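Local coordinates for diaminopimelate decarboxylase (Phaeodactylum tricornutum, PDB 7JPJ), which probably decarboxylates diaminopimelate to lysine with the help of pyridoxal 5'-phosphate, and works as a dimer, at residues I21-G26 and G419-I424; K69-K74 and Y283-A288; S126-F131 and G184-I189; Q296-T301 and S306-K311. All coordinates share one frame; numbering follows the deposited sequence.

Contact 1 (I21-G26 and G419-I424)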
loop_
_atom_site.group_PDB
_atom_site.type_symbol
_atom_site.label_atom_id
_atom_site.label_comp_id
_atom_site.label_asym_id
_atom_site.label_seq_id
_atom_site.Cartn_x
_atom_site.Cartn_y
_atom_site.Cartn_z
ATOM N N ILE A 21 -16.164 17.209 -8.751
ATOM C CA ILE A 21 -17.000 16.225 -8.068
ATOM C C ILE A 21 -18.191 15.836 -8.934
ATOM O O ILE A 21 -18.553 14.656 -9.023
ATOM C CB ILE A 21 -17.445 16.767 -6.696
ATOM C CG1 ILE A 21 -16.222 17.105 -5.842
ATOM C CG2 ILE A 21 -18.319 15.751 -5.984
ATOM C CD1 ILE A 21 -16.563 17.660 -4.486
ATOM N N ASP A 22 -18.817 16.818 -9.587
ATOM C CA ASP A 22 -19.923 16.525 -10.495
ATOM C C ASP A 22 -19.474 15.662 -11.670
ATOM O O ASP A 22 -20.208 14.767 -12.105
ATOM C CB ASP A 22 -20.551 17.827 -10.986
ATOM C CG ASP A 22 -21.144 18.652 -9.856
ATOM O OD1 ASP A 22 -20.784 18.416 -8.680
ATOM O OD2 ASP A 22 -21.944 19.568 -10.151
ATOM N N ALA A 23 -18.270 15.908 -12.193
ATOM C CA ALA A 23 -17.789 15.135 -13.334
ATOM C C ALA A 23 -17.458 13.700 -12.948
ATOM O O ALA A 23 -17.526 12.802 -13.794
ATOM C CB ALA A 23 -16.566 15.813 -13.951
ATOM N N ALA A 24 -17.100 13.463 -11.687
ATOM C CA ALA A 24 -16.726 12.136 -11.217
ATOM C C ALA A 24 -17.850 11.423 -10.477
ATOM O O ALA A 24 -17.665 10.277 -10.058
ATOM C CB ALA A 24 -15.492 12.227 -10.315
ATOM N N GLY A 25 -19.000 12.069 -10.300
ATOM C CA GLY A 25 -20.120 11.435 -9.633
ATOM C C GLY A 25 -20.018 11.350 -8.128
ATOM O O GLY A 25 -20.698 10.516 -7.522
ATOM N N GLY A 26 -19.196 12.183 -7.503
ATOM C CA GLY A 26 -19.049 12.208 -6.064
ATOM C C GLY A 26 -17.604 12.043 -5.647
ATOM O O GLY A 26 -16.702 11.872 -6.465
ATOM N N GLY A 419 -10.518 25.511 -16.851
ATOM C CA GLY A 419 -11.232 25.235 -15.624
ATOM C C GLY A 419 -12.375 24.252 -15.744
ATOM O O GLY A 419 -13.143 24.105 -14.785
ATOM N N LYS A 420 -12.519 23.584 -16.885
ATOM C CA LYS A 420 -13.543 22.565 -17.064
ATOM C C LYS A 420 -12.990 21.193 -16.691
ATOM O O LYS A 420 -11.806 20.905 -16.886
ATOM C CB LYS A 420 -14.049 22.549 -18.507
ATOM C CG LYS A 420 -14.336 23.925 -19.093
ATOM C CD LYS A 420 -15.668 24.483 -18.611
ATOM C CE LYS A 420 -15.968 25.835 -19.255
ATOM N NZ LYS A 420 -15.997 25.754 -20.745
ATOM N N ALA A 421 -13.862 20.345 -16.154
ATOM C CA ALA A 421 -13.473 19.022 -15.684
ATOM C C ALA A 421 -13.804 17.964 -16.728
ATOM O O ALA A 421 -14.886 17.979 -17.323
ATOM C CB ALA A 421 -14.170 18.689 -14.364
ATOM N N HIS A 422 -12.863 17.047 -16.948
ATOM C CA HIS A 422 -13.057 15.912 -17.841
ATOM C C HIS A 422 -12.705 14.634 -17.097
ATOM O O HIS A 422 -11.622 14.532 -16.512
ATOM C CB HIS A 422 -12.200 16.022 -19.109
ATOM C CG HIS A 422 -12.270 17.358 -19.781
ATOM N ND1 HIS A 422 -13.285 17.704 -20.647
ATOM C CD2 HIS A 422 -11.438 18.425 -19.730
ATOM C CE1 HIS A 422 -13.082 18.930 -21.092
ATOM N NE2 HIS A 422 -11.969 19.391 -20.550
ATOM N N LEU A 423 -13.612 13.664 -17.126
ATOM C CA LEU A 423 -13.360 12.369 -16.508
ATOM C C LEU A 423 -12.403 11.562 -17.379
ATOM O O LEU A 423 -12.625 11.415 -18.584
ATOM C CB LEU A 423 -14.676 11.616 -16.309
ATOM C CG LEU A 423 -14.688 10.322 -15.490
ATOM C CD1 LEU A 423 -14.219 10.570 -14.067
ATOM C CD2 LEU A 423 -16.084 9.712 -15.492
ATOM N N ILE A 424 -11.330 11.054 -16.775
ATOM C CA ILE A 424 -10.355 10.230 -17.480
ATOM C C ILE A 424 -10.274 8.814 -16.926
ATOM O O ILE A 424 -9.535 7.988 -17.473
ATOM C CB ILE A 424 -8.958 10.884 -17.485
ATOM C CG1 ILE A 424 -8.494 11.183 -16.062
ATOM C CG2 ILE A 424 -8.971 12.153 -18.311
ATOM C CD1 ILE A 424 -7.156 11.880 -16.005
#
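L423 holds its CG anti to the backbone N (chi1 -171°), and with chi2 at 60° this lays both methyls against A23 and A24. CD2 comes 3.8 Å from the carbonyl oxygen of A23. CD1 of L423 approaches CA of A24 at 4.1 Å, and the CB of A24 is slightly farther from the same methyl. A23 has no torsion to set. The helix itself aims its CB at the strand, where it meets CB of A421 methyl to methyl at 3.8 Å. A421 and L423, two apart on the strand, both point toward the helix, while H422 between them points away. The nearest CA atoms are those of A23 and L423, 6.1 Å apart. The contact is apolar, and the small methyls of A23 and A421 probably let helix and strand come close at that point. G25 has positive phi, and G26 N donates to I21 O at 3.0 Å. With a weak bond from G25 N to D22 O, this fits a Schellman motif at the helix C-terminus. V413 of strand 412-415 touches both A24 and A421, and P411 touches A24 and L423. On the far side of the strand, H422 packs on V440 of the second subunit. The C-terminal end of helix 14-24 is thus packed against the face of the mixed sheet formed by strands 421-423 and 412-415.

Contact 2 (K69-K74 and Y283-A288)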
loop_
_atom_site.group_PDB
_atom_site.type_symbol
_atom_site.label_atom_id
_atom_site.label_comp_id
_atom_site.label_asym_id
_atom_site.label_seq_id
_atom_site.Cartn_x
_atom_site.Cartn_y
_atom_site.Cartn_z
ATOM N N LYS A 69 -0.344 10.489 -22.825
ATOM C CA LYS A 69 -0.611 11.169 -24.088
ATOM C C LYS A 69 -0.175 12.628 -24.035
ATOM O O LYS A 69 0.321 13.172 -25.030
ATOM C CB LYS A 69 -2.096 11.062 -24.438
ATOM C CG LYS A 69 -2.561 9.654 -24.778
ATOM C CD LYS A 69 -4.072 9.604 -24.950
ATOM C CE LYS A 69 -4.579 8.172 -25.090
ATOM N NZ LYS A 69 -4.050 7.495 -26.311
ATOM N N TYR A 70 -0.344 13.278 -22.880
ATOM C CA TYR A 70 0.028 14.686 -22.774
ATOM C C TYR A 70 1.541 14.863 -22.832
ATOM O O TYR A 70 2.046 15.723 -23.564
ATOM C CB TYR A 70 -0.525 15.297 -21.488
ATOM C CG TYR A 70 -0.013 16.700 -21.288
ATOM C CD1 TYR A 70 -0.569 17.762 -21.987
ATOM C CD2 TYR A 70 1.056 16.961 -20.437
ATOM C CE1 TYR A 70 -0.094 19.046 -21.830
ATOM C CE2 TYR A 70 1.540 18.245 -20.275
ATOM C CZ TYR A 70 0.960 19.283 -20.974
ATOM O OH TYR A 70 1.432 20.564 -20.821
ATOM N N PHE A 71 2.281 14.074 -22.049
ATOM C CA PHE A 71 3.736 14.179 -22.067
ATOM C C PHE A 71 4.313 13.748 -23.408
ATOM O O PHE A 71 5.396 14.204 -23.789
ATOM C CB PHE A 71 4.344 13.344 -20.943
ATOM C CG PHE A 71 4.184 13.951 -19.576
ATOM C CD1 PHE A 71 4.127 15.324 -19.412
ATOM C CD2 PHE A 71 4.099 13.142 -18.453
ATOM C CE1 PHE A 71 3.983 15.881 -18.151
ATOM C CE2 PHE A 71 3.955 13.692 -17.194
ATOM C CZ PHE A 71 3.895 15.063 -17.041
ATOM N N HIS A 72 3.614 12.878 -24.139
ATOM C CA HIS A 72 4.078 12.522 -25.475
ATOM C C HIS A 72 3.950 13.702 -26.431
ATOM O O HIS A 72 4.845 13.944 -27.250
ATOM C CB HIS A 72 3.305 11.310 -26.001
ATOM C CG HIS A 72 3.769 10.838 -27.343
ATOM N ND1 HIS A 72 2.909 10.622 -28.399
ATOM C CD2 HIS A 72 5.011 10.556 -27.807
ATOM C CE1 HIS A 72 3.599 10.222 -29.452
ATOM N NE2 HIS A 72 4.876 10.176 -29.119
ATOM N N SER A 73 2.849 14.452 -26.338
ATOM C CA SER A 73 2.673 15.632 -27.175
ATOM C C SER A 73 3.711 16.708 -26.882
ATOM O O SER A 73 3.940 17.580 -27.728
ATOM C CB SER A 73 1.267 16.201 -26.984
ATOM O OG SER A 73 1.075 16.631 -25.648
ATOM N N LYS A 74 4.335 16.672 -25.706
ATOM C CA LYS A 74 5.392 17.607 -25.347
ATOM C C LYS A 74 6.784 17.069 -25.657
ATOM O O LYS A 74 7.772 17.655 -25.206
ATOM C CB LYS A 74 5.295 17.967 -23.863
ATOM C CG LYS A 74 4.064 18.779 -23.509
ATOM C CD LYS A 74 4.151 20.181 -24.079
ATOM C CE LYS A 74 4.463 21.196 -22.995
ATOM N NZ LYS A 74 4.412 22.596 -23.516
ATOM N N TYR A 283 8.923 15.026 -9.929
ATOM C CA TYR A 283 9.018 16.409 -10.389
ATOM C C TYR A 283 8.014 16.743 -11.485
ATOM O O TYR A 283 7.714 17.923 -11.691
ATOM C CB TYR A 283 10.436 16.699 -10.885
ATOM C CG TYR A 283 10.838 18.155 -10.788
ATOM C CD1 TYR A 283 11.442 18.653 -9.640
ATOM C CD2 TYR A 283 10.618 19.033 -11.846
ATOM C CE1 TYR A 283 11.815 19.985 -9.547
ATOM C CE2 TYR A 283 10.986 20.365 -11.761
ATOM C CZ TYR A 283 11.585 20.835 -10.611
ATOM O OH TYR A 283 11.953 22.158 -10.523
ATOM N N LEU A 284 7.480 15.744 -12.181
ATOM C CA LEU A 284 6.590 16.012 -13.302
ATOM C C LEU A 284 5.115 16.009 -12.924
ATOM O O LEU A 284 4.331 16.740 -13.541
ATOM C CB LEU A 284 6.826 14.988 -14.414
ATOM C CG LEU A 284 7.949 15.279 -15.407
ATOM C CD1 LEU A 284 8.313 14.018 -16.163
ATOM C CD2 LEU A 284 7.536 16.375 -16.378
ATOM N N VAL A 285 4.710 15.219 -11.929
ATOM C CA VAL A 285 3.289 14.963 -11.711
ATOM C C VAL A 285 2.853 15.220 -10.271
ATOM O O VAL A 285 1.651 15.257 -9.985
ATOM C CB VAL A 285 2.928 13.521 -12.124
ATOM C CG1 VAL A 285 3.105 13.327 -13.623
ATOM C CG2 VAL A 285 3.765 12.516 -11.348
ATOM N N ALA A 286 3.809 15.393 -9.354
ATOM C CA ALA A 286 3.479 15.518 -7.935
ATOM C C ALA A 286 2.494 16.648 -7.659
ATOM O O ALA A 286 1.363 16.395 -7.230
ATOM C CB ALA A 286 4.742 15.733 -7.100
ATOM N N MET A 287 2.909 17.893 -7.895
ATOM C CA MET A 287 2.043 19.043 -7.648
ATOM C C MET A 287 0.911 19.164 -8.656
ATOM O O MET A 287 0.066 20.050 -8.500
ATOM C CB MET A 287 2.861 20.337 -7.652
ATOM C CG MET A 287 4.001 20.363 -6.648
ATOM S SD MET A 287 3.541 19.880 -4.971
ATOM C CE MET A 287 2.176 20.990 -4.636
ATOM N N ALA A 288 0.874 18.314 -9.677
ATOM C CA ALA A 288 -0.171 18.379 -10.687
ATOM C C ALA A 288 -1.418 17.597 -10.305
ATOM O O ALA A 288 -2.425 17.685 -11.014
ATOM C CB ALA A 288 0.358 17.870 -12.032
#
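L284 and V285 receive the ring of F71, which joins two helices of the TIM-barrel-like domain that in this family binds pyridoxal phosphate. Helix 65-73 follows barrel strand 53-58, and the short helix 282-285 follows strand 275-278. Along the second segment, L284 is met first. Its CD2 lies 3.9 Å from CZ of F71, and the two side chains run alongside in opposite senses, overlapping at their ends. The carbonyl oxygen of L284 also faces the ring edge, near the ring plane. V285 comes next. Its CG1 stands anti to the carbonyl carbon (chi1 -66°), which carries that methyl to the CE2-CZ edge of the ring. Beyond it the chain turns away, and A288 N bonds back to V285 O. The three touching residues are buried. Y57 of strand 53-58 meets F71 edge-to-face and also touches L284 and V285, while L37 of helix 34-45 packs on F71 too. An alanine in place of F71 would remove the ring and is likely to open a gap between the helices, with L284 CD2 and V285 CG1 losing their shared neighbour. The nearest approach is in the plane of the ring, where F71 CE2 lies 3.7 Å from V285 CG1.

Contact 3 (S126-F131 and G184-I189)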
loop_
_atom_site.group_PDB
_atom_site.type_symbol
_atom_site.label_atom_id
_atom_site.label_comp_id
_atom_site.label_asym_id
_atom_site.label_seq_id
_atom_site.Cartn_x
_atom_site.Cartn_y
_atom_site.Cartn_z
ATOM N N SER A 126 22.670 -11.055 -14.860
ATOM C CA SER A 126 21.733 -12.037 -15.402
ATOM C C SER A 126 20.962 -11.480 -16.590
ATOM O O SER A 126 20.730 -12.190 -17.576
ATOM C CB SER A 126 20.757 -12.480 -14.314
ATOM O OG SER A 126 21.373 -12.442 -13.043
ATOM N N GLN A 127 20.541 -10.215 -16.511
ATOM C CA GLN A 127 19.767 -9.631 -17.601
ATOM C C GLN A 127 20.627 -9.417 -18.836
ATOM O O GLN A 127 20.178 -9.657 -19.963
ATOM C CB GLN A 127 19.141 -8.311 -17.158
ATOM C CG GLN A 127 18.075 -8.459 -16.099
ATOM C CD GLN A 127 17.388 -7.149 -15.791
ATOM O OE1 GLN A 127 17.824 -6.087 -16.238
ATOM N NE2 GLN A 127 16.302 -7.215 -15.028
ATOM N N LEU A 128 21.863 -8.958 -18.644
ATOM C CA LEU A 128 22.768 -8.782 -19.771
ATOM C C LEU A 128 23.039 -10.110 -20.466
ATOM O O LEU A 128 23.041 -10.187 -21.699
ATOM C CB LEU A 128 24.072 -8.144 -19.293
ATOM C CG LEU A 128 24.976 -7.517 -20.353
ATOM C CD1 LEU A 128 24.219 -6.455 -21.129
ATOM C CD2 LEU A 128 26.217 -6.932 -19.704
ATOM N N GLU A 129 23.256 -11.172 -19.689
ATOM C CA GLU A 129 23.547 -12.470 -20.286
ATOM C C GLU A 129 22.342 -13.013 -21.045
ATOM O O GLU A 129 22.497 -13.588 -22.129
ATOM C CB GLU A 129 23.996 -13.455 -19.208
ATOM C CG GLU A 129 25.394 -13.186 -18.674
ATOM C CD GLU A 129 25.747 -14.080 -17.501
ATOM O OE1 GLU A 129 24.817 -14.629 -16.871
ATOM O OE2 GLU A 129 26.952 -14.236 -17.214
ATOM N N ARG A 130 21.136 -12.841 -20.496
ATOM C CA ARG A 130 19.935 -13.260 -21.213
ATOM C C ARG A 130 19.761 -12.464 -22.501
ATOM O O ARG A 130 19.375 -13.018 -23.538
ATOM C CB ARG A 130 18.706 -13.113 -20.314
ATOM C CG ARG A 130 18.679 -14.069 -19.125
ATOM C CD ARG A 130 17.459 -13.835 -18.248
ATOM N NE ARG A 130 16.218 -14.103 -18.968
ATOM C CZ ARG A 130 15.007 -13.793 -18.517
ATOM N NH1 ARG A 130 14.866 -13.199 -17.338
ATOM N NH2 ARG A 130 13.935 -14.076 -19.247
ATOM N N PHE A 131 20.046 -11.160 -22.455
ATOM C CA PHE A 131 20.008 -10.346 -23.666
ATOM C C PHE A 131 21.067 -10.804 -24.661
ATOM O O PHE A 131 20.791 -10.947 -25.858
ATOM C CB PHE A 131 20.206 -8.873 -23.302
ATOM C CG PHE A 131 19.986 -7.925 -24.445
ATOM C CD1 PHE A 131 18.724 -7.420 -24.708
ATOM C CD2 PHE A 131 21.042 -7.530 -25.249
ATOM C CE1 PHE A 131 18.519 -6.541 -25.755
ATOM C CE2 PHE A 131 20.843 -6.656 -26.295
ATOM C CZ PHE A 131 19.580 -6.161 -26.549
ATOM N N GLY A 184 36.480 -6.398 -15.180
ATOM C CA GLY A 184 36.386 -7.085 -16.451
ATOM C C GLY A 184 35.196 -8.007 -16.606
ATOM O O GLY A 184 34.969 -8.507 -17.715
ATOM N N THR A 185 34.427 -8.241 -15.538
ATOM C CA THR A 185 33.306 -9.175 -15.613
ATOM C C THR A 185 32.298 -8.752 -16.677
ATOM O O THR A 185 31.912 -9.554 -17.536
ATOM C CB THR A 185 32.625 -9.289 -14.247
ATOM O OG1 THR A 185 33.515 -9.912 -13.312
ATOM C CG2 THR A 185 31.353 -10.119 -14.355
ATOM N N VAL A 186 31.860 -7.496 -16.636
ATOM C CA VAL A 186 30.846 -6.989 -17.563
ATOM C C VAL A 186 31.409 -6.854 -18.976
ATOM O O VAL A 186 30.748 -7.294 -19.927
ATOM C CB VAL A 186 30.258 -5.651 -17.078
ATOM C CG1 VAL A 186 29.087 -5.241 -17.955
ATOM C CG2 VAL A 186 29.825 -5.755 -15.629
ATOM N N PRO A 187 32.592 -6.255 -19.185
ATOM C CA PRO A 187 33.133 -6.206 -20.556
ATOM C C PRO A 187 33.361 -7.576 -21.167
ATOM O O PRO A 187 33.292 -7.713 -22.394
ATOM C CB PRO A 187 34.452 -5.441 -20.385
ATOM C CG PRO A 187 34.259 -4.634 -19.160
ATOM C CD PRO A 187 33.447 -5.496 -18.252
ATOM N N ASP A 188 33.634 -8.599 -20.350
ATOM C CA ASP A 188 33.786 -9.950 -20.884
ATOM C C ASP A 188 32.460 -10.485 -21.407
ATOM O O ASP A 188 32.423 -11.175 -22.434
ATOM C CB ASP A 188 34.355 -10.882 -19.814
ATOM C CG ASP A 188 35.843 -10.679 -19.592
ATOM O OD1 ASP A 188 36.374 -9.624 -20.005
ATOM O OD2 ASP A 188 36.484 -11.571 -18.997
ATOM N N ILE A 189 31.361 -10.185 -20.712
ATOM C CA ILE A 189 30.045 -10.597 -21.187
ATOM C C ILE A 189 29.700 -9.877 -22.485
ATOM O O ILE A 189 29.101 -10.461 -23.396
ATOM C CB ILE A 189 28.987 -10.346 -20.098
ATOM C CG1 ILE A 189 29.371 -11.074 -18.808
ATOM C CG2 ILE A 189 27.613 -10.791 -20.574
ATOM C CD1 ILE A 189 28.705 -10.521 -17.565
#
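L128 reaches across to V186 and I189 with one methyl, CD2. This methyl lies 3.8 Å from CG1 of V186, and the two side chains cross at about a right angle. The same CD2 is 4.2 Å from CG2 of I189. With its CG anti to the backbone N (chi1 -163°), the L128 side chain extends toward the second helix. E129 adds its aliphatic part. Its CG meets CG2 of I189 at 3.8 Å, again with the side chains nearly perpendicular. Farther out, OE2 of E129 comes only to 4.1 Å from CD1 of I189. I189 thus takes contacts from both residues and gives up the largest area of any residue here. The helical segments 126-131 and 185-189 run almost parallel, with axes 12° apart and 10.7 Å from each other. Both belong to the TIM-barrel-type domain. L128 also touches A122 of strand 119-122, and V186 packs on L180 and V181 of helix 178-182. At the start of the first segment, S126 OG bonds to D297 OD1 of the second subunit. Between the two helices the attraction is apolar. E129 contributes through its methylene carbon, so the joint depends on the fit of aliphatic carbons and on burial, not on a directed polar bond.

Contact 4 (Q296-T301 and S306-K311)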
loop_
_atom_site.group_PDB
_atom_site.type_symbol
_atom_site.label_atom_id
_atom_site.label_comp_id
_atom_site.label_asym_id
_atom_site.label_seq_id
_atom_site.Cartn_x
_atom_site.Cartn_y
_atom_site.Cartn_z
ATOM N N GLN A 296 -17.005 13.448 5.952
ATOM C CA GLN A 296 -18.237 12.713 6.200
ATOM C C GLN A 296 -18.570 12.576 7.680
ATOM O O GLN A 296 -19.689 12.165 8.007
ATOM C CB GLN A 296 -18.161 11.320 5.563
ATOM C CG GLN A 296 -16.916 10.532 5.929
ATOM C CD GLN A 296 -17.202 9.391 6.887
ATOM O OE1 GLN A 296 -18.337 9.196 7.321
ATOM N NE2 GLN A 296 -16.167 8.632 7.226
ATOM N N ASP A 297 -17.644 12.911 8.577
ATOM C CA ASP A 297 -17.906 12.828 10.007
ATOM C C ASP A 297 -16.871 13.652 10.759
ATOM O O ASP A 297 -15.759 13.871 10.274
ATOM C CB ASP A 297 -17.890 11.377 10.501
ATOM C CG ASP A 297 -18.685 11.185 11.778
ATOM O OD1 ASP A 297 -19.146 12.188 12.364
ATOM O OD2 ASP A 297 -18.851 10.025 12.199
ATOM N N LYS A 298 -17.254 14.100 11.955
ATOM C CA LYS A 298 -16.395 14.913 12.810
ATOM C C LYS A 298 -16.652 14.525 14.260
ATOM O O LYS A 298 -17.768 14.695 14.757
ATOM C CB LYS A 298 -16.661 16.405 12.588
ATOM C CG LYS A 298 -15.732 17.339 13.340
ATOM C CD LYS A 298 -16.100 18.793 13.089
ATOM C CE LYS A 298 -15.198 19.739 13.867
ATOM N NZ LYS A 298 -15.522 21.172 13.608
ATOM N N VAL A 299 -15.627 14.000 14.934
ATOM C CA VAL A 299 -15.763 13.476 16.287
ATOM C C VAL A 299 -14.727 14.131 17.193
ATOM O O VAL A 299 -13.744 14.717 16.733
ATOM C CB VAL A 299 -15.620 11.940 16.328
ATOM C CG1 VAL A 299 -16.614 11.293 15.379
ATOM C CG2 VAL A 299 -14.204 11.531 15.976
ATOM N N HIS A 300 -14.956 14.022 18.502
ATOM C CA HIS A 300 -14.102 14.662 19.490
ATOM C C HIS A 300 -13.764 13.698 20.620
ATOM O O HIS A 300 -14.508 12.753 20.901
ATOM C CB HIS A 300 -14.765 15.917 20.089
ATOM C CG HIS A 300 -15.443 16.790 19.080
ATOM N ND1 HIS A 300 -14.787 17.799 18.406
ATOM C CD2 HIS A 300 -16.722 16.811 18.636
ATOM C CE1 HIS A 300 -15.632 18.402 17.588
ATOM N NE2 HIS A 300 -16.813 17.822 17.707
ATOM N N THR A 301 -12.626 13.953 21.260
ATOM C CA THR A 301 -12.263 13.347 22.530
ATOM C C THR A 301 -11.998 14.461 23.535
ATOM O O THR A 301 -11.793 15.619 23.162
ATOM C CB THR A 301 -11.023 12.444 22.405
ATOM O OG1 THR A 301 -10.026 13.101 21.615
ATOM C CG2 THR A 301 -11.386 11.124 21.749
ATOM N N SER A 306 -6.346 14.947 24.009
ATOM C CA SER A 306 -7.573 14.885 23.235
ATOM C C SER A 306 -7.427 15.670 21.935
ATOM O O SER A 306 -6.598 16.575 21.810
ATOM C CB SER A 306 -8.751 15.423 24.043
ATOM O OG SER A 306 -8.535 16.764 24.445
ATOM N N HIS A 307 -8.249 15.306 20.957
ATOM C CA HIS A 307 -8.167 15.889 19.630
ATOM C C HIS A 307 -9.567 16.067 19.066
ATOM O O HIS A 307 -10.550 15.535 19.589
ATOM C CB HIS A 307 -7.330 15.019 18.683
ATOM C CG HIS A 307 -5.902 14.868 19.100
ATOM N ND1 HIS A 307 -5.514 14.080 20.162
ATOM C CD2 HIS A 307 -4.765 15.401 18.593
ATOM C CE1 HIS A 307 -4.202 14.139 20.296
ATOM N NE2 HIS A 307 -3.722 14.933 19.356
ATOM N N THR A 308 -9.642 16.837 17.986
ATOM C CA THR A 308 -10.809 16.886 17.119
ATOM C C THR A 308 -10.448 16.190 15.816
ATOM O O THR A 308 -9.438 16.524 15.190
ATOM C CB THR A 308 -11.252 18.327 16.860
ATOM O OG1 THR A 308 -11.908 18.839 18.026
ATOM C CG2 THR A 308 -12.209 18.392 15.678
ATOM N N PHE A 309 -11.258 15.211 15.423
ATOM C CA PHE A 309 -10.961 14.350 14.286
ATOM C C PHE A 309 -11.894 14.666 13.125
ATOM O O PHE A 309 -13.118 14.701 13.298
ATOM C CB PHE A 309 -11.093 12.874 14.665
ATOM C CG PHE A 309 -10.129 12.425 15.727
ATOM C CD1 PHE A 309 -10.413 12.616 17.068
ATOM C CD2 PHE A 309 -8.941 11.800 15.384
ATOM C CE1 PHE A 309 -9.527 12.196 18.044
ATOM C CE2 PHE A 309 -8.054 11.380 16.356
ATOM C CZ PHE A 309 -8.346 11.578 17.686
ATOM N N LEU A 310 -11.313 14.887 11.948
ATOM C CA LEU A 310 -12.057 14.976 10.700
ATOM C C LEU A 310 -11.929 13.645 9.969
ATOM O O LEU A 310 -10.821 13.240 9.599
ATOM C CB LEU A 310 -11.534 16.113 9.824
ATOM C CG LEU A 310 -11.735 17.556 10.289
ATOM C CD1 LEU A 310 -11.325 18.503 9.181
ATOM C CD2 LEU A 310 -13.175 17.805 10.699
ATOM N N LYS A 311 -13.054 12.967 9.766
ATOM C CA LYS A 311 -13.083 11.674 9.095
ATOM C C LYS A 311 -13.534 11.874 7.653
ATOM O O LYS A 311 -14.617 12.415 7.406
ATOM C CB LYS A 311 -14.014 10.702 9.821
ATOM C CG LYS A 311 -13.834 10.680 11.334
ATOM C CD LYS A 311 -14.976 9.951 12.024
ATOM C CE LYS A 311 -14.539 8.598 12.546
ATOM N NZ LYS A 311 -15.660 7.871 13.206
HETATM O O HOH W 1 -17.604 7.624 11.538
#
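Q296 and D297 both face K311, forming a classic beta bulge in the antiparallel hairpin of strands 289-300 and 308-312. K311 O accepts from Q296 N at 3.0 Å and from D297 N at 3.3 Å. K311 N returns a bond to D297 O, and Q296 NE2 bonds to L312 O. V299 and F309 form a hydrogen-bonded pair, with F309 N to V299 O nearly straight at 175°. On the face of K298 and L310, the H300 ring edge bonds to T308 OG1 through ND1. K298 passes L310 CD2, and its NZ forms a salt bridge with E348. On the other face, the D297 and K311 side chains run alongside. Their ion pair is long, OD2 to NZ 4.0 Å, but a water donates to OD2 and accepts from NZ. D297 OD1 accepts from K298 N at 2.7 Å. OD2 bonds to S124 OG of the second subunit, and NZ to Q104 OE1 there. With an alanine at D297, K298 N would probably lose its carboxylate acceptor and K311 its nearby negative charge. Near the turn, T301 N donates to H307 O. T301 OG1 accepts from H307 N at 2.9 Å and bonds to P170 O of the second subunit.

How the contacts relate
Contacts 2 and 3 lie in the barrel domain, with centres about 35 Å apart. Contacts 1 and 4 both reach the mixed sheet and both touch the second subunit; their centres are about 29 Å apart. Strand 289-300 of contact 4 follows helix 282-285 of contact 2 in the chain, linking the two domains. Contact 2 is near the pocket: the V285 side chain is about 10 Å from bound D-lysine and about 9 Å from that of K60, the lysine predicted to carry the cofactor, which is not attached here. In contact 4, the K311 side chain is about 9 Å from that of C357, the predicted proton donor. Contacts 3 and 4 are about 58 Å apart between centres within one chain, yet meet across the dimer interface.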